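Local coordinates for Glyoxalase/bleomycin resistance protein/dioxygenase (Sphaerobacter thermophilus, PDB 4HC5), which belongs to the glyoxalase/bleomycin resistance/dioxygenase superfamily and may act as a dioxygenase, although its reaction and substrate remain unestablished, at residues A17-S22 / T81-I86; L28-N33 / R100-T105; L35-V40 / T61-G66. All coordinates share one frame; numbering follows the deposited sequence.

Contact 1 of 3, residues A17-S22 / T81-I86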
loop_
_atom_site.group_PDB
_atom_site.type_symbol
_atom_site.label_atom_id
_atom_site.label_comp_id
_atom_site.label_asym_id
_atom_site.label_seq_id
_atom_site.Cartn_x
_atom_site.Cartn_y
_atom_site.Cartn_z
ATOM N N ALA A 17 -0.556 3.641 1.361
ATOM C CA ALA A 17 -0.067 2.485 2.136
ATOM C C ALA A 17 1.095 3.016 3.011
ATOM O O ALA A 17 1.598 4.107 2.769
ATOM C CB ALA A 17 0.420 1.405 1.190
ATOM N N THR A 18 1.439 2.269 4.015
ATOM C CA THR A 18 2.398 2.702 5.007
ATOM C C THR A 18 3.639 1.795 5.050
ATOM O O THR A 18 3.515 0.560 4.961
ATOM C CB THR A 18 1.742 2.745 6.422
ATOM O OG1 THR A 18 0.569 3.548 6.371
ATOM C CG2 THR A 18 2.654 3.311 7.526
ATOM N N ILE A 19 4.775 2.475 5.201
ATOM C CA ILE A 19 6.023 1.716 5.526
ATOM C C ILE A 19 6.464 2.232 6.918
ATOM O O ILE A 19 6.038 3.271 7.369
ATOM C CB ILE A 19 7.090 1.853 4.487
ATOM C CG1 ILE A 19 7.546 3.312 4.330
ATOM C CG2 ILE A 19 6.625 1.270 3.135
ATOM C CD1 ILE A 19 8.830 3.523 3.500
ATOM N N ILE A 20 7.276 1.454 7.562
ATOM C CA ILE A 20 7.837 1.779 8.885
ATOM C C ILE A 20 9.309 2.148 8.714
ATOM O O ILE A 20 10.092 1.357 8.216
ATOM C CB ILE A 20 7.612 0.597 9.844
ATOM C CG1 ILE A 20 6.165 0.055 9.845
ATOM C CG2 ILE A 20 8.012 0.999 11.289
ATOM C CD1 ILE A 20 5.074 1.015 10.272
ATOM N N VAL A 21 9.614 3.317 9.249
ATOM C CA VAL A 21 10.944 3.888 9.210
ATOM C C VAL A 21 11.414 4.213 10.630
ATOM O O VAL A 21 10.597 4.273 11.542
ATOM C CB VAL A 21 11.052 5.126 8.285
ATOM C CG1 VAL A 21 10.633 4.731 6.828
ATOM C CG2 VAL A 21 10.296 6.314 8.809
ATOM N N SER A 22 12.721 4.439 10.798
ATOM C CA SER A 22 13.238 4.759 12.147
ATOM C C SER A 22 13.281 6.262 12.436
ATOM O O SER A 22 13.327 6.689 13.602
ATOM C CB SER A 22 14.602 4.169 12.322
ATOM O OG SER A 22 15.527 4.590 11.345
ATOM N N THR A 81 8.167 -5.140 2.023
ATOM C CA THR A 81 7.074 -4.231 2.282
ATOM C C THR A 81 5.771 -4.718 1.674
ATOM O O THR A 81 4.750 -4.292 2.069
ATOM C CB THR A 81 7.328 -2.842 1.700
ATOM O OG1 THR A 81 7.525 -2.934 0.300
ATOM C CG2 THR A 81 8.529 -2.182 2.346
ATOM N N GLY A 82 5.882 -5.577 0.691
ATOM C CA GLY A 82 4.680 -5.964 -0.095
ATOM C C GLY A 82 4.297 -4.871 -1.076
ATOM O O GLY A 82 3.258 -4.931 -1.720
ATOM N N ILE A 83 5.110 -3.829 -1.201
ATOM C CA ILE A 83 4.873 -2.695 -2.147
ATOM C C ILE A 83 5.724 -2.931 -3.377
ATOM O O ILE A 83 6.941 -3.106 -3.327
ATOM C CB ILE A 83 5.137 -1.323 -1.529
ATOM C CG1 ILE A 83 4.143 -1.063 -0.401
ATOM C CG2 ILE A 83 5.058 -0.194 -2.574
ATOM C CD1 ILE A 83 4.452 0.130 0.515
ATOM N N SER A 84 5.046 -2.857 -4.527
ATOM C CA SER A 84 5.720 -2.927 -5.820
ATOM C C SER A 84 5.587 -1.552 -6.478
ATOM O O SER A 84 4.539 -0.881 -6.390
ATOM C CB SER A 84 5.142 -3.981 -6.725
ATOM O OG SER A 84 5.236 -5.283 -6.151
ATOM N N LEU A 85 6.642 -1.119 -7.114
ATOM C CA LEU A 85 6.796 0.195 -7.726
ATOM C C LEU A 85 7.042 0.009 -9.235
ATOM O O LEU A 85 7.807 -0.858 -9.623
ATOM C CB LEU A 85 7.974 0.943 -7.112
ATOM C CG LEU A 85 7.901 1.197 -5.593
ATOM C CD1 LEU A 85 9.243 1.806 -5.096
ATOM C CD2 LEU A 85 6.700 2.061 -5.208
ATOM N N ILE A 86 6.433 0.904 -10.026
ATOM C CA ILE A 86 6.627 0.904 -11.478
ATOM C C ILE A 86 7.550 2.053 -11.899
ATOM O O ILE A 86 7.452 3.183 -11.385
ATOM C CB ILE A 86 5.279 1.056 -12.235
ATOM C CG1 ILE A 86 4.397 -0.169 -11.941
ATOM C CG2 ILE A 86 5.482 1.252 -13.721
ATOM C CD1 ILE A 86 4.911 -1.516 -12.291
HETATM O O HOH W 1 4.888 -1.786 4.198
#
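The hydroxyl of Thr81, the residue whose methyl touches Ile19 across this contact, is gripped twice. Its OG1 accepts from Ile83 N at 3.0 Å, with an N-H...O angle of 156°, closing an ST turn over Gly82, and it also gives its proton to the backbone carbonyl O of Gln127. OG1 lodges between the backbone N and the carbonyl carbon (chi1 59°), which leaves CG2 anti to the carbonyl carbon, beside the backbone N, and 4.0 Å from Ile19 CG2; the two side chains run alongside each other and point in the same direction. The positive phi of Gly82 makes a local kink within strand 79-87.

The tightest packing is between Ile19 CG2 and Ile83 CD1, 3.6 Å apart. These two side chains cross at about a right angle, and CD1 of Ile83 also faces Ala17 CB at 4.3 Å, so one methyl spans two alternate residues of the partner strand. No hydrogen bond joins the segments directly. A water bridges them instead, donating to Thr18 O at 2.8 Å and, over a longer 3.3 Å, to Thr81 O.

The short strand segments approach to 8.6 Å at 127° between their directions, too far apart for a shared backbone ladder. Strands 13-20 and 79-87 are each outermost, within this chain, in two different four-stranded sheets, flanked by the parallel strands 62-66 and 126-132 respectively, as in the paired sheets of the vicinal oxygen chelate fold. Phe128 of strand 126-132 packs on Thr81 and Ile83, and Tyr31 of helix 24-34 on Ile19, while an antiparallel ladder between residues 84-86 and a strand of the second subunit carries the sheet on across the interface.

Contact 2 of 3, residues L28-N33 / R100-T105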
loop_
_atom_site.group_PDB
_atom_site.type_symbol
_atom_site.label_atom_id
_atom_site.label_comp_id
_atom_site.label_asym_id
_atom_site.label_seq_id
_atom_site.Cartn_x
_atom_site.Cartn_y
_atom_site.Cartn_z
ATOM N N LEU A 28 12.301 11.092 4.746
ATOM C CA LEU A 28 11.898 12.109 3.763
ATOM C C LEU A 28 13.064 12.417 2.829
ATOM O O LEU A 28 12.865 12.542 1.592
ATOM C CB LEU A 28 11.416 13.385 4.423
ATOM C CG LEU A 28 9.962 13.430 4.868
ATOM C CD1 LEU A 28 9.733 14.694 5.722
ATOM C CD2 LEU A 28 9.089 13.490 3.573
ATOM N N ASP A 29 14.252 12.602 3.399
ATOM C CA ASP A 29 15.396 12.947 2.539
ATOM C C ASP A 29 15.576 11.864 1.471
ATOM O O ASP A 29 15.807 12.142 0.317
ATOM C CB ASP A 29 16.646 13.101 3.372
ATOM C CG ASP A 29 17.844 13.656 2.616
ATOM O OD1 ASP A 29 17.743 14.479 1.657
ATOM O OD2 ASP A 29 18.936 13.265 3.074
ATOM N N PHE A 30 15.521 10.618 1.890
ATOM C CA PHE A 30 15.739 9.497 1.018
ATOM C C PHE A 30 14.651 9.450 -0.104
ATOM O O PHE A 30 14.925 9.364 -1.292
ATOM C CB PHE A 30 15.771 8.184 1.758
ATOM C CG PHE A 30 15.970 7.006 0.847
ATOM C CD1 PHE A 30 17.225 6.675 0.344
ATOM C CD2 PHE A 30 14.917 6.218 0.485
ATOM C CE1 PHE A 30 17.406 5.562 -0.449
ATOM C CE2 PHE A 30 15.081 5.159 -0.344
ATOM C CZ PHE A 30 16.327 4.817 -0.806
ATOM N N TYR A 31 13.396 9.404 0.317
ATOM C CA TYR A 31 12.281 9.253 -0.648
ATOM C C TYR A 31 12.206 10.464 -1.577
ATOM O O TYR A 31 11.908 10.260 -2.752
ATOM C CB TYR A 31 10.911 8.968 0.046
ATOM C CG TYR A 31 10.904 7.560 0.572
ATOM C CD1 TYR A 31 10.462 6.528 -0.242
ATOM C CD2 TYR A 31 11.386 7.225 1.788
ATOM C CE1 TYR A 31 10.552 5.192 0.129
ATOM C CE2 TYR A 31 11.477 5.883 2.210
ATOM C CZ TYR A 31 11.099 4.848 1.371
ATOM O OH TYR A 31 11.221 3.525 1.688
ATOM N N VAL A 32 12.403 11.675 -1.071
ATOM C CA VAL A 32 12.277 12.867 -1.875
ATOM C C VAL A 32 13.577 13.041 -2.748
ATOM O O VAL A 32 13.509 13.145 -3.988
ATOM C CB VAL A 32 11.982 14.134 -1.027
ATOM C CG1 VAL A 32 12.095 15.422 -1.894
ATOM C CG2 VAL A 32 10.621 13.964 -0.355
ATOM N N ASN A 33 14.728 13.103 -2.105
ATOM C CA ASN A 33 15.967 13.460 -2.831
ATOM C C ASN A 33 16.628 12.337 -3.581
ATOM O O ASN A 33 17.329 12.532 -4.538
ATOM C CB ASN A 33 16.902 14.153 -1.859
ATOM C CG ASN A 33 16.314 15.435 -1.405
ATOM O OD1 ASN A 33 15.768 16.178 -2.215
ATOM N ND2 ASN A 33 16.356 15.676 -0.087
ATOM N N ARG A 100 23.381 7.094 -6.834
ATOM C CA ARG A 100 22.851 7.861 -5.715
ATOM C C ARG A 100 22.978 7.101 -4.393
ATOM O O ARG A 100 22.600 7.591 -3.338
ATOM C CB ARG A 100 21.417 8.301 -5.924
ATOM C CG ARG A 100 21.232 9.333 -6.994
ATOM C CD ARG A 100 19.790 9.727 -7.177
ATOM N NE ARG A 100 19.584 10.623 -8.283
ATOM C CZ ARG A 100 18.422 11.017 -8.717
ATOM N NH1 ARG A 100 18.378 11.837 -9.740
ATOM N NH2 ARG A 100 17.320 10.619 -8.099
ATOM N N GLY A 101 23.505 5.898 -4.505
ATOM C CA GLY A 101 23.812 5.034 -3.328
ATOM C C GLY A 101 22.793 4.021 -2.883
ATOM O O GLY A 101 22.901 3.419 -1.824
ATOM N N VAL A 102 21.809 3.795 -3.743
ATOM C CA VAL A 102 20.782 2.784 -3.421
ATOM C C VAL A 102 21.370 1.409 -3.574
ATOM O O VAL A 102 22.073 1.072 -4.533
ATOM C CB VAL A 102 19.529 2.947 -4.316
ATOM C CG1 VAL A 102 18.487 1.891 -4.053
ATOM C CG2 VAL A 102 18.904 4.358 -4.058
ATOM N N THR A 103 20.926 0.568 -2.660
ATOM C CA THR A 103 21.225 -0.887 -2.639
ATOM C C THR A 103 20.238 -1.705 -3.384
ATOM O O THR A 103 19.099 -1.776 -2.957
ATOM C CB THR A 103 21.287 -1.426 -1.158
ATOM O OG1 THR A 103 22.291 -0.673 -0.455
ATOM C CG2 THR A 103 21.664 -2.863 -1.102
ATOM N N PHE A 104 20.673 -2.289 -4.483
ATOM C CA PHE A 104 19.867 -3.253 -5.265
ATOM C C PHE A 104 20.368 -4.654 -5.005
ATOM O O PHE A 104 21.569 -4.870 -4.683
ATOM C CB PHE A 104 20.015 -3.016 -6.754
ATOM C CG PHE A 104 19.335 -1.807 -7.255
ATOM C CD1 PHE A 104 19.904 -0.548 -7.262
ATOM C CD2 PHE A 104 18.028 -1.924 -7.735
ATOM C CE1 PHE A 104 19.210 0.538 -7.672
ATOM C CE2 PHE A 104 17.336 -0.815 -8.185
ATOM C CZ PHE A 104 17.921 0.429 -8.143
ATOM N N THR A 105 19.495 -5.643 -5.151
ATOM C CA THR A 105 19.892 -7.033 -5.003
ATOM C C THR A 105 20.740 -7.561 -6.205
ATOM O O THR A 105 21.553 -8.464 -6.046
ATOM C CB THR A 105 18.705 -7.948 -4.739
ATOM O OG1 THR A 105 17.810 -7.865 -5.814
ATOM C CG2 THR A 105 18.002 -7.574 -3.434
#
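Phe30 meets Val102 through the far end of its ring: CE1 lies 4.1 Å and CZ 4.2 Å from Val102 CG2. The ring is carried out from helix 24-34 because CG stands anti to the backbone N (chi1 179°), and the methyl reaches it obliquely, with the two side chains crossing at about a right angle. Val102 offers CG2, the branch beside its own backbone N, so a single methyl makes the apolar part of the contact. Beside Phe30, its neighbour Tyr31 turns one ring face to Phe30 CD2, which stands 3.8 Å above that plane near the rim; Tyr31 OH is bonded to Asp122.

Asn33 takes part chiefly through its backbone. Arg100 NH2 comes within 4.0 Å of Asn33 O, too long for a hydrogen bond; NH2 is bonded instead to the carbonyl O of Thr34, one residue further on. The extended chain of Arg100 thus brings its guanidinium to the C-terminal end of helix 24-34, where carbonyl groups would favour a positive charge. Gly101 ends helix 90-99 in a Schellman motif; its positive phi turns the chain toward strand 103-110. Glycerol, probably from the crystallisation liquor, is hydrogen-bonded to Thr103 N, and the side chain of Phe30 also lies about 4 Å from a bound glycerol.

The contact therefore joins the last turns of one helix to the exit of another. Val102 also packs on Leu97 of helix 90-99 and Phe120 of strand 116-121, and in the 28-33 segment Leu28 rests on strand 49-55.

Contact 3 of 3, residues L35-V40 / T61-G66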
loop_
_atom_site.group_PDB
_atom_site.type_symbol
_atom_site.label_atom_id
_atom_site.label_comp_id
_atom_site.label_asym_id
_atom_site.label_seq_id
_atom_site.Cartn_x
_atom_site.Cartn_y
_atom_site.Cartn_z
ATOM N N LEU A 35 14.874 9.022 -4.280
ATOM C CA LEU A 35 13.889 8.378 -5.155
ATOM C C LEU A 35 13.086 9.318 -6.018
ATOM O O LEU A 35 12.381 8.894 -6.923
ATOM C CB LEU A 35 12.965 7.412 -4.439
ATOM C CG LEU A 35 13.604 6.233 -3.695
ATOM C CD1 LEU A 35 12.526 5.302 -3.143
ATOM C CD2 LEU A 35 14.630 5.495 -4.553
ATOM N N GLY A 36 13.132 10.588 -5.714
ATOM C CA GLY A 36 12.390 11.550 -6.545
ATOM C C GLY A 36 10.909 11.732 -6.239
ATOM O O GLY A 36 10.165 12.353 -7.013
ATOM N N PHE A 37 10.478 11.216 -5.091
ATOM C CA PHE A 37 9.084 11.449 -4.691
ATOM C C PHE A 37 8.918 12.918 -4.244
ATOM O O PHE A 37 9.891 13.632 -4.002
ATOM C CB PHE A 37 8.683 10.573 -3.519
ATOM C CG PHE A 37 8.503 9.089 -3.803
ATOM C CD1 PHE A 37 9.373 8.355 -4.563
ATOM C CD2 PHE A 37 7.457 8.395 -3.250
ATOM C CE1 PHE A 37 9.211 6.963 -4.746
ATOM C CE2 PHE A 37 7.320 7.031 -3.384
ATOM C CZ PHE A 37 8.176 6.310 -4.141
ATOM N N GLU A 38 7.654 13.328 -4.110
ATOM C CA GLU A 38 7.280 14.629 -3.590
ATOM C C GLU A 38 6.593 14.452 -2.217
ATOM O O GLU A 38 5.750 13.551 -2.043
ATOM C CB GLU A 38 6.291 15.342 -4.521
ATOM C CG GLU A 38 6.827 15.636 -5.904
ATOM C CD GLU A 38 5.705 15.968 -6.911
ATOM O OE1 GLU A 38 4.474 15.969 -6.513
ATOM O OE2 GLU A 38 6.009 16.237 -8.109
ATOM N N LYS A 39 6.906 15.326 -1.288
ATOM C CA LYS A 39 6.237 15.306 0.043
ATOM C C LYS A 39 4.823 15.844 -0.201
ATOM O O LYS A 39 4.582 16.827 -0.881
ATOM C CB LYS A 39 6.957 16.165 1.096
ATOM C CG LYS A 39 6.366 16.007 2.532
ATOM C CD LYS A 39 7.162 16.703 3.624
ATOM C CE LYS A 39 6.954 18.143 3.672
ATOM N NZ LYS A 39 7.756 18.818 4.760
ATOM N N VAL A 40 3.871 15.199 0.473
ATOM C CA VAL A 40 2.496 15.681 0.511
ATOM C C VAL A 40 2.116 16.086 1.935
ATOM O O VAL A 40 2.287 17.243 2.324
ATOM C CB VAL A 40 1.497 14.670 -0.164
ATOM C CG1 VAL A 40 0.094 15.247 -0.129
ATOM C CG2 VAL A 40 1.959 14.333 -1.600
ATOM N N THR A 61 -1.699 7.410 -5.498
ATOM C CA THR A 61 -1.521 6.745 -4.207
ATOM C C THR A 61 -0.166 7.178 -3.572
ATOM O O THR A 61 0.891 7.033 -4.189
ATOM C CB THR A 61 -1.701 5.259 -4.340
ATOM O OG1 THR A 61 -2.989 4.949 -4.841
ATOM C CG2 THR A 61 -1.483 4.533 -3.007
ATOM N N GLN A 62 -0.240 7.552 -2.322
ATOM C CA GLN A 62 0.889 8.013 -1.499
ATOM C C GLN A 62 1.451 6.864 -0.669
ATOM O O GLN A 62 0.797 5.820 -0.497
ATOM C CB GLN A 62 0.402 9.143 -0.626
ATOM C CG GLN A 62 -0.139 10.355 -1.367
ATOM C CD GLN A 62 -0.839 11.373 -0.475
ATOM O OE1 GLN A 62 -0.618 11.435 0.744
ATOM N NE2 GLN A 62 -1.727 12.162 -1.089
ATOM N N VAL A 63 2.644 7.066 -0.140
ATOM C CA VAL A 63 3.248 6.172 0.855
ATOM C C VAL A 63 3.462 7.004 2.140
ATOM O O VAL A 63 4.099 8.073 2.110
ATOM C CB VAL A 63 4.599 5.631 0.345
ATOM C CG1 VAL A 63 5.330 4.794 1.435
ATOM C CG2 VAL A 63 4.395 4.847 -0.976
ATOM N N ALA A 64 2.862 6.514 3.244
ATOM C CA ALA A 64 3.015 7.120 4.548
ATOM C C ALA A 64 4.349 6.544 5.174
ATOM O O ALA A 64 4.648 5.344 5.082
ATOM C CB ALA A 64 1.816 6.799 5.441
ATOM N N LEU A 65 5.082 7.493 5.750
ATOM C CA LEU A 65 6.362 7.160 6.422
ATOM C C LEU A 65 6.082 7.119 7.909
ATOM O O LEU A 65 6.167 8.112 8.600
ATOM C CB LEU A 65 7.379 8.247 6.069
ATOM C CG LEU A 65 7.686 8.410 4.534
ATOM C CD1 LEU A 65 8.734 9.490 4.310
ATOM C CD2 LEU A 65 8.070 7.053 3.895
ATOM N N GLY A 66 5.673 5.931 8.359
ATOM C CA GLY A 66 5.251 5.696 9.733
ATOM C C GLY A 66 6.433 5.330 10.656
ATOM O O GLY A 66 7.512 4.988 10.192
#
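Val40 and Gln62 touch crosswise, at about a right angle. Val40 CG1 lies 3.7 Å from Gln62 NE2 and 4.0 Å from OE1 of the same amide, which makes this a van der Waals contact between a methyl and a polar group. The second meeting is apolar: Val63 CG2 reaches the edge of the Phe37 ring, near its plane, at 4.4 Å from CE2.

In the four-stranded sheet, strand 49-55 lies between 38-46 and 62-66 and is antiparallel to each, so Val40 and Gln62 meet across it, on next-but-one strands; Phe37 approaches Val63 from just before strand 38-46. The middle strand also places the amide: Gln62, its chain extended beyond CG, brings OE1 to a hydrogen bond with Thr53 OG1, while the backbone of Thr53 pairs with that of Val40. Further out, the Phe37 ring has Leu35 O in its plane at the edge and Val54 packed against it, and Phe37 is tied by its backbone to Tyr31 of helix 24-34. Gly36, with positive phi, makes the turn from that helix into the strand. Ile11 and Val14 of the second subunit pack on Phe37 and Val63 respectively.

How the contacts relate
From the N terminus the chain passes residues 17-22, 28-33 and 35-40 in turn, opening contacts 1, 2 and 3. Contact 3 closes first, at 61-66, within one sheet. Contact 1 closes next, at 81-86, joining strand 13-20 of that sheet to strand 79-87 of the other. Contact 2 closes last, at 100-105, tying helix 24-34 to the exit of helix 90-99. Contact 3 therefore falls within both larger loops, whereas contacts 1 and 2 cross. Backbone pairing links 1 and 3 directly, Ala17 O lying 2.8 Å from Ala64 N; contacts 2 and 3 join at the helix end, with Phe30 O 3.0 Å from Leu35 N.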